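Long-range contact in variant surface glycoprotein MITAT 1.1 (Trypanosoma brucei brucei, PDB 5LY9), which forms a dense coat over the surface of the parasite, whose antigenically distinct successive versions let it evade the host immune response: residues Leu193-Leu207 / Ala215-Ala227. Numbering follows the deposited sequence.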
ATOM      1  N   LEU A 193      34.937 -11.969   1.691  1.00 24.51           N
ATOM      2  CA  LEU A 193      35.002 -11.173   0.487  1.00 25.06           C
ATOM      3  C   LEU A 193      35.906 -11.758  -0.576  1.00 24.41           C
ATOM      4  O   LEU A 193      36.142 -11.101  -1.627  1.00 24.29           O
ATOM      5  CB  LEU A 193      35.367  -9.720   0.808  1.00 24.41           C
ATOM      6  CG  LEU A 193      34.307  -9.019   1.658  1.00 26.90           C
ATOM      7  CD1 LEU A 193      34.717  -7.599   1.932  1.00 27.57           C
ATOM      8  CD2 LEU A 193      32.928  -9.012   1.047  1.00 27.15           C
ATOM      9  N   SER A 194      36.456 -12.956  -0.353  1.00 24.67           N
ATOM     10  CA  SER A 194      37.198 -13.633  -1.452  1.00 23.99           C
ATOM     11  C   SER A 194      36.762 -15.056  -1.528  1.00 25.15           C
ATOM     12  O   SER A 194      36.722 -15.751  -0.516  1.00 24.91           O
ATOM     13  CB  SER A 194      38.728 -13.578  -1.296  1.00 24.50           C
ATOM     14  OG  SER A 194      39.331 -14.513  -2.211  1.00 24.47           O
ATOM     15  N   GLY A 195      36.318 -15.449  -2.719  1.00 24.03           N
ATOM     16  CA  GLY A 195      35.956 -16.855  -2.986  1.00 24.33           C
ATOM     17  C   GLY A 195      37.132 -17.685  -3.545  1.00 24.75           C
ATOM     18  O   GLY A 195      36.913 -18.776  -4.107  1.00 25.50           O
ATOM     19  N   HIS A 196      38.368 -17.232  -3.376  1.00 24.11           N
ATOM     20  CA  HIS A 196      39.539 -18.032  -3.738  1.00 26.27           C
ATOM     21  C   HIS A 196      40.088 -18.744  -2.523  1.00 26.99           C
ATOM     22  O   HIS A 196      40.104 -18.199  -1.430  1.00 27.08           O
ATOM     23  CB  HIS A 196      40.566 -17.167  -4.454  1.00 26.67           C
ATOM     24  CG  HIS A 196      41.677 -17.958  -5.035  1.00 27.98           C
ATOM     25  ND1 HIS A 196      42.815 -18.242  -4.321  1.00 28.49           N
ATOM     26  CD2 HIS A 196      41.821 -18.522  -6.262  1.00 28.52           C
ATOM     27  CE1 HIS A 196      43.616 -18.992  -5.072  1.00 29.87           C
ATOM     28  NE2 HIS A 196      43.040 -19.166  -6.258  1.00 29.64           N
ATOM     29  N   SER A 197      40.610 -19.952  -2.678  1.00 27.50           N
ATOM     30  CA  SER A 197      40.869 -20.823  -1.503  1.00 29.30           C
ATOM     31  C   SER A 197      42.203 -20.590  -0.728  1.00 29.80           C
ATOM     32  O   SER A 197      42.338 -21.006   0.401  1.00 30.65           O
ATOM     33  CB  SER A 197      40.835 -22.309  -1.923  1.00 31.47           C
ATOM     34  OG  SER A 197      41.649 -22.459  -3.062  1.00 34.23           O
ATOM     35  N   THR A 198      43.167 -19.939  -1.337  1.00 29.59           N
ATOM     36  CA  THR A 198      44.479 -19.774  -0.657  1.00 30.63           C
ATOM     37  C   THR A 198      44.329 -18.806   0.500  1.00 30.96           C
ATOM     38  O   THR A 198      44.780 -19.121   1.618  1.00 30.23           O
ATOM     39  CB  THR A 198      45.511 -19.251  -1.624  1.00 31.38           C
ATOM     40  OG1 THR A 198      45.607 -20.159  -2.718  1.00 30.59           O
ATOM     41  CG2 THR A 198      46.885 -19.078  -0.924  1.00 34.80           C
ATOM     42  N   ASN A 199      43.700 -17.631   0.266  1.00 27.86           N
ATOM     43  CA  ASN A 199      43.528 -16.634   1.334  1.00 27.68           C
ATOM     44  C   ASN A 199      42.061 -16.314   1.689  1.00 26.23           C
ATOM     45  O   ASN A 199      41.806 -15.703   2.714  1.00 27.92           O
ATOM     46  CB  ASN A 199      44.121 -15.312   0.925  1.00 29.20           C
ATOM     47  CG  ASN A 199      45.564 -15.419   0.503  1.00 29.39           C
ATOM     48  OD1 ASN A 199      46.347 -16.060   1.186  1.00 29.28           O
ATOM     49  ND2 ASN A 199      45.906 -14.779  -0.596  1.00 29.21           N
ATOM     50  N   GLY A 200      41.147 -16.731   0.844  1.00 25.52           N
ATOM     51  CA  GLY A 200      39.731 -16.470   1.088  1.00 24.93           C
ATOM     52  C   GLY A 200      38.956 -17.499   1.843  1.00 25.10           C
ATOM     53  O   GLY A 200      39.520 -18.355   2.566  1.00 25.14           O
ATOM     54  N   TYR A 201      37.639 -17.419   1.670  1.00 23.81           N
ATOM     55  CA  TYR A 201      36.672 -18.211   2.377  1.00 23.85           C
ATOM     56  C   TYR A 201      36.805 -19.733   2.190  1.00 24.90           C
ATOM     57  O   TYR A 201      36.919 -20.440   3.172  1.00 26.68           O
ATOM     58  CB  TYR A 201      35.246 -17.715   2.072  1.00 23.71           C
ATOM     59  CG  TYR A 201      34.164 -18.685   2.531  1.00 23.75           C
ATOM     60  CD1 TYR A 201      33.725 -18.649   3.834  1.00 24.65           C
ATOM     61  CD2 TYR A 201      33.697 -19.718   1.700  1.00 24.40           C
ATOM     62  CE1 TYR A 201      32.786 -19.580   4.286  1.00 25.89           C
ATOM     63  CE2 TYR A 201      32.739 -20.634   2.124  1.00 23.49           C
ATOM     64  CZ  TYR A 201      32.323 -20.593   3.421  1.00 24.85           C
ATOM     65  OH  TYR A 201      31.366 -21.447   3.853  1.00 25.87           O
ATOM     66  N   PRO A 202      36.777 -20.256   0.930  1.00 25.27           N
ATOM     67  CA  PRO A 202      36.576 -21.675   0.786  1.00 25.43           C
ATOM     68  C   PRO A 202      37.829 -22.514   1.063  1.00 26.88           C
ATOM     69  O   PRO A 202      38.909 -22.046   0.808  1.00 28.41           O
ATOM     70  CB  PRO A 202      36.140 -21.787  -0.662  1.00 25.23           C
ATOM     71  CG  PRO A 202      36.961 -20.774  -1.336  1.00 25.29           C
ATOM     72  CD  PRO A 202      36.915 -19.597  -0.393  1.00 25.05           C
ATOM     73  N   THR A 203      37.608 -23.771   1.494  1.00 27.22           N
ATOM     74  CA  THR A 203      38.665 -24.753   1.700  1.00 28.49           C
ATOM     75  C   THR A 203      38.985 -25.478   0.424  1.00 28.86           C
ATOM     76  O   THR A 203      38.128 -26.008  -0.256  1.00 29.27           O
ATOM     77  CB  THR A 203      38.223 -25.775   2.704  1.00 29.21           C
ATOM     78  OG1 THR A 203      37.858 -25.089   3.926  1.00 29.28           O
ATOM     79  CG2 THR A 203      39.328 -26.779   3.005  1.00 31.63           C
ATOM     80  N   THR A 204      40.272 -25.490   0.107  1.00 30.35           N
ATOM     81  CA  THR A 204      40.866 -26.250  -1.047  1.00 31.17           C
ATOM     82  C   THR A 204      40.492 -25.789  -2.451  1.00 32.42           C
ATOM     83  O   THR A 204      41.362 -25.550  -3.289  1.00 31.62           O
ATOM     84  CB  THR A 204      40.679 -27.742  -0.793  1.00 31.88           C
ATOM     85  OG1 THR A 204      41.341 -28.048   0.483  1.00 33.55           O
ATOM     86  CG2 THR A 204      41.242 -28.542  -1.918  1.00 32.51           C
ATOM     87  N   SER A 205      39.201 -25.656  -2.734  1.00 31.47           N
ATOM     88  CA  SER A 205      38.759 -25.378  -4.076  1.00 32.52           C
ATOM     89  C   SER A 205      38.216 -23.986  -3.988  1.00 31.31           C
ATOM     90  O   SER A 205      37.524 -23.714  -3.047  1.00 29.21           O
ATOM     91  CB  SER A 205      37.609 -26.295  -4.484  1.00 34.18           C
ATOM     92  OG  SER A 205      38.081 -27.659  -4.582  1.00 37.36           O
ATOM     93  N   ALA A 206      38.452 -23.182  -5.005  1.00 29.41           N
ATOM     94  CA  ALA A 206      37.789 -21.891  -5.099  1.00 29.53           C
ATOM     95  C   ALA A 206      36.268 -22.073  -5.303  1.00 28.73           C
ATOM     96  O   ALA A 206      35.767 -23.160  -5.698  1.00 28.16           O
ATOM     97  CB  ALA A 206      38.378 -21.107  -6.258  1.00 30.24           C
ATOM     98  N   LEU A 207      35.494 -20.999  -5.090  1.00 26.41           N
ATOM     99  CA  LEU A 207      34.090 -21.086  -5.423  1.00 26.20           C
ATOM    100  C   LEU A 207      33.933 -21.408  -6.904  1.00 26.39           C
ATOM    101  O   LEU A 207      34.694 -20.916  -7.737  1.00 27.44           O
ATOM    102  CB  LEU A 207      33.391 -19.793  -5.048  1.00 25.75           C
ATOM    103  CG  LEU A 207      33.347 -19.359  -3.583  1.00 24.82           C
ATOM    104  CD1 LEU A 207      32.540 -18.053  -3.484  1.00 25.56           C
ATOM    105  CD2 LEU A 207      32.897 -20.467  -2.665  1.00 25.56           C
ATOM    106  N   ALA A 215      21.986  -8.238  -3.110  1.00 22.19           N
ATOM    107  CA  ALA A 215      20.987  -8.249  -4.209  1.00 22.33           C
ATOM    108  C   ALA A 215      21.552  -7.826  -5.568  1.00 21.90           C
ATOM    109  O   ALA A 215      20.908  -7.181  -6.383  1.00 20.80           O
ATOM    110  CB  ALA A 215      19.795  -7.395  -3.797  1.00 22.65           C
ATOM    111  N   GLY A 216      22.770  -8.270  -5.838  1.00 21.92           N
ATOM    112  CA  GLY A 216      23.411  -8.041  -7.126  1.00 23.27           C
ATOM    113  C   GLY A 216      24.384  -6.873  -7.189  1.00 23.22           C
ATOM    114  O   GLY A 216      25.044  -6.674  -8.195  1.00 25.93           O
ATOM    115  N   TYR A 217      24.465  -6.050  -6.168  1.00 22.13           N
ATOM    116  CA  TYR A 217      25.347  -4.910  -6.199  1.00 21.52           C
ATOM    117  C   TYR A 217      26.805  -5.316  -6.136  1.00 22.43           C
ATOM    118  O   TYR A 217      27.674  -4.726  -6.843  1.00 22.73           O
ATOM    119  CB  TYR A 217      25.016  -3.984  -5.002  1.00 21.69           C
ATOM    120  CG  TYR A 217      25.932  -2.862  -4.729  1.00 21.02           C
ATOM    121  CD1 TYR A 217      26.359  -2.004  -5.739  1.00 21.76           C
ATOM    122  CD2 TYR A 217      26.326  -2.588  -3.451  1.00 21.86           C
ATOM    123  CE1 TYR A 217      27.211  -0.948  -5.451  1.00 22.08           C
ATOM    124  CE2 TYR A 217      27.174  -1.546  -3.157  1.00 21.38           C
ATOM    125  CZ  TYR A 217      27.574  -0.667  -4.125  1.00 21.87           C
ATOM    126  OH  TYR A 217      28.447   0.383  -3.847  1.00 21.84           O
ATOM    127  N   MET A 218      27.094  -6.316  -5.299  1.00 20.66           N
ATOM    128  CA  MET A 218      28.467  -6.699  -4.977  1.00 22.07           C
ATOM    129  C   MET A 218      28.784  -8.056  -5.570  1.00 22.33           C
ATOM    130  O   MET A 218      27.992  -8.971  -5.460  1.00 22.88           O
ATOM    131  CB  MET A 218      28.749  -6.724  -3.464  1.00 23.42           C
ATOM    132  CG  MET A 218      30.150  -7.252  -3.121  1.00 25.85           C
ATOM    133  SD  MET A 218      30.403  -7.346  -1.311  1.00 28.94           S
ATOM    134  CE  MET A 218      30.890  -5.761  -1.171  1.00 26.12           C
ATOM    135  N   THR A 219      29.942  -8.159  -6.205  1.00 22.66           N
ATOM    136  CA  THR A 219      30.453  -9.453  -6.698  1.00 23.65           C
ATOM    137  C   THR A 219      31.634  -9.865  -5.812  1.00 23.83           C
ATOM    138  O   THR A 219      32.552  -9.086  -5.678  1.00 24.70           O
ATOM    139  CB  THR A 219      30.933  -9.342  -8.173  1.00 25.74           C
ATOM    140  OG1 THR A 219      29.884  -8.854  -8.979  1.00 27.03           O
ATOM    141  CG2 THR A 219      31.420 -10.774  -8.731  1.00 26.81           C
ATOM    142  N   ILE A 220      31.596 -11.079  -5.235  1.00 23.05           N
ATOM    143  CA  ILE A 220      32.669 -11.677  -4.511  1.00 23.31           C
ATOM    144  C   ILE A 220      33.440 -12.570  -5.530  1.00 24.22           C
ATOM    145  O   ILE A 220      32.862 -13.434  -6.166  1.00 23.85           O
ATOM    146  CB  ILE A 220      32.139 -12.512  -3.386  1.00 24.21           C
ATOM    147  CG1 ILE A 220      31.439 -11.580  -2.390  1.00 24.66           C
ATOM    148  CG2 ILE A 220      33.278 -13.305  -2.729  1.00 24.24           C
ATOM    149  CD1 ILE A 220      30.806 -12.225  -1.139  1.00 24.90           C
ATOM    150  N   PRO A 221      34.712 -12.285  -5.725  1.00 23.52           N
ATOM    151  CA  PRO A 221      35.496 -12.962  -6.748  1.00 24.13           C
ATOM    152  C   PRO A 221      35.812 -14.394  -6.373  1.00 25.27           C
ATOM    153  O   PRO A 221      35.760 -14.763  -5.193  1.00 23.77           O
ATOM    154  CB  PRO A 221      36.766 -12.147  -6.782  1.00 24.96           C
ATOM    155  CG  PRO A 221      36.963 -11.673  -5.383  1.00 24.30           C
ATOM    156  CD  PRO A 221      35.524 -11.378  -4.918  1.00 23.49           C
ATOM    157  N   ASN A 222      36.077 -15.227  -7.388  1.00 25.12           N
ATOM    158  CA  ASN A 222      36.702 -16.550  -7.092  1.00 26.81           C
ATOM    159  C   ASN A 222      38.155 -16.572  -7.580  1.00 26.92           C
ATOM    160  O   ASN A 222      38.665 -17.650  -7.902  1.00 27.41           O
ATOM    161  CB  ASN A 222      35.888 -17.727  -7.645  1.00 26.25           C
ATOM    162  CG  ASN A 222      35.778 -17.729  -9.169  1.00 28.42           C
ATOM    163  OD1 ASN A 222      36.223 -16.830  -9.818  1.00 26.39           O
ATOM    164  ND2 ASN A 222      35.144 -18.759  -9.731  1.00 29.68           N
ATOM    165  N   THR A 223      38.785 -15.393  -7.636  1.00 27.41           N
ATOM    166  CA  THR A 223      40.182 -15.180  -8.046  1.00 28.03           C
ATOM    167  C   THR A 223      40.745 -14.244  -6.967  1.00 27.60           C
ATOM    168  O   THR A 223      39.990 -13.623  -6.199  1.00 26.59           O
ATOM    169  CB  THR A 223      40.297 -14.518  -9.400  1.00 28.23           C
ATOM    170  OG1 THR A 223      39.520 -13.300  -9.440  1.00 28.97           O
ATOM    171  CG2 THR A 223      39.832 -15.495 -10.548  1.00 28.93           C
ATOM    172  N   GLN A 224      42.054 -14.077  -6.931  1.00 27.29           N
ATOM    173  CA  GLN A 224      42.741 -13.277  -5.893  1.00 28.06           C
ATOM    174  C   GLN A 224      42.682 -11.806  -6.176  1.00 27.25           C
ATOM    175  O   GLN A 224      43.694 -11.137  -6.423  1.00 27.80           O
ATOM    176  CB  GLN A 224      44.197 -13.729  -5.750  1.00 29.20           C
ATOM    177  CG  GLN A 224      44.281 -15.155  -5.292  1.00 30.90           C
ATOM    178  CD  GLN A 224      45.738 -15.562  -4.994  1.00 33.51           C
ATOM    179  OE1 GLN A 224      46.586 -15.535  -5.869  1.00 35.62           O
ATOM    180  NE2 GLN A 224      45.988 -15.982  -3.769  1.00 32.48           N
ATOM    181  N   VAL A 225      41.475 -11.268  -6.085  1.00 26.45           N
ATOM    182  CA  VAL A 225      41.256  -9.836  -6.303  1.00 26.03           C
ATOM    183  C   VAL A 225      40.248  -9.316  -5.263  1.00 25.23           C
ATOM    184  O   VAL A 225      39.784 -10.040  -4.393  1.00 25.41           O
ATOM    185  CB  VAL A 225      40.775  -9.499  -7.727  1.00 25.77           C
ATOM    186  CG1 VAL A 225      41.821  -9.876  -8.766  1.00 27.44           C
ATOM    187  CG2 VAL A 225      39.428 -10.164  -8.069  1.00 26.14           C
ATOM    188  N   GLU A 226      39.958  -8.044  -5.368  1.00 24.84           N
ATOM    189  CA  GLU A 226      38.967  -7.369  -4.523  1.00 25.17           C
ATOM    190  C   GLU A 226      37.563  -7.619  -5.063  1.00 23.80           C
ATOM    191  O   GLU A 226      37.361  -7.920  -6.242  1.00 24.52           O
ATOM    192  CB  GLU A 226      39.273  -5.878  -4.504  1.00 25.28           C
ATOM    193  CG  GLU A 226      40.561  -5.608  -3.719  1.00 25.90           C
ATOM    194  CD  GLU A 226      41.244  -4.290  -4.084  1.00 27.78           C
ATOM    195  OE1 GLU A 226      40.610  -3.390  -4.726  1.00 26.92           O
ATOM    196  OE2 GLU A 226      42.413  -4.140  -3.626  1.00 28.06           O
ATOM    197  N   ALA A 227      36.610  -7.528  -4.174  1.00 22.24           N
ATOM    198  CA  ALA A 227      35.203  -7.522  -4.587  1.00 22.60           C
ATOM    199  C   ALA A 227      34.920  -6.395  -5.568  1.00 23.31           C
ATOM    200  O   ALA A 227      35.623  -5.376  -5.563  1.00 23.17           O
ATOM    201  CB  ALA A 227      34.327  -7.339  -3.373  1.00 21.72           C
TER
HETATM  202  O   HOH W   1      38.476  -9.855  -1.847  1.00 23.17           O
HETATM  203  O   HOH W   2      43.314 -16.585  -2.265  1.00 26.88           O
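Gly195 and Pro221 meet backbone to backbone where the contact is tightest: Gly195 N donates to Pro221 O over a short 2.6 Å, almost in line with the carbonyl though bent at the hydrogen (137°). Ile220 CG2 packs against the amide of this bond, 3.7 Å from Gly195 N, while Leu193 CD2 reaches Met218 SD at 3.8 Å, the two side chains crossing at about a right angle. On the backbone side of Leu193, a water donates to Leu193 O and Val225 O. Next along, Asn222 ND2 donates to Leu207 O at 3.0 Å, the oxygen lying close to the amide plane, and ties the far end of 193-207 to 215-227. Residues 193-207 belong to the loop between strands 173-174 and 211-213, at one end of the elongated A-type VSG fold, and pack on strand 218-220 and the turns after it; their outer residues Tyr201 to Ser205 meet the second subunit of the dimer. Toward solvent the packing thins. Gln224 lays CG over one face of the His196 ring, a CH-pi contact 3.8 Å from the centroid, with Asn222 O at the ring edge. Here a second water joins His196 ND1, Asn199 N and Gln224 NE2, whereas Asn199 ND2 turns to Glu2, near the amino terminus.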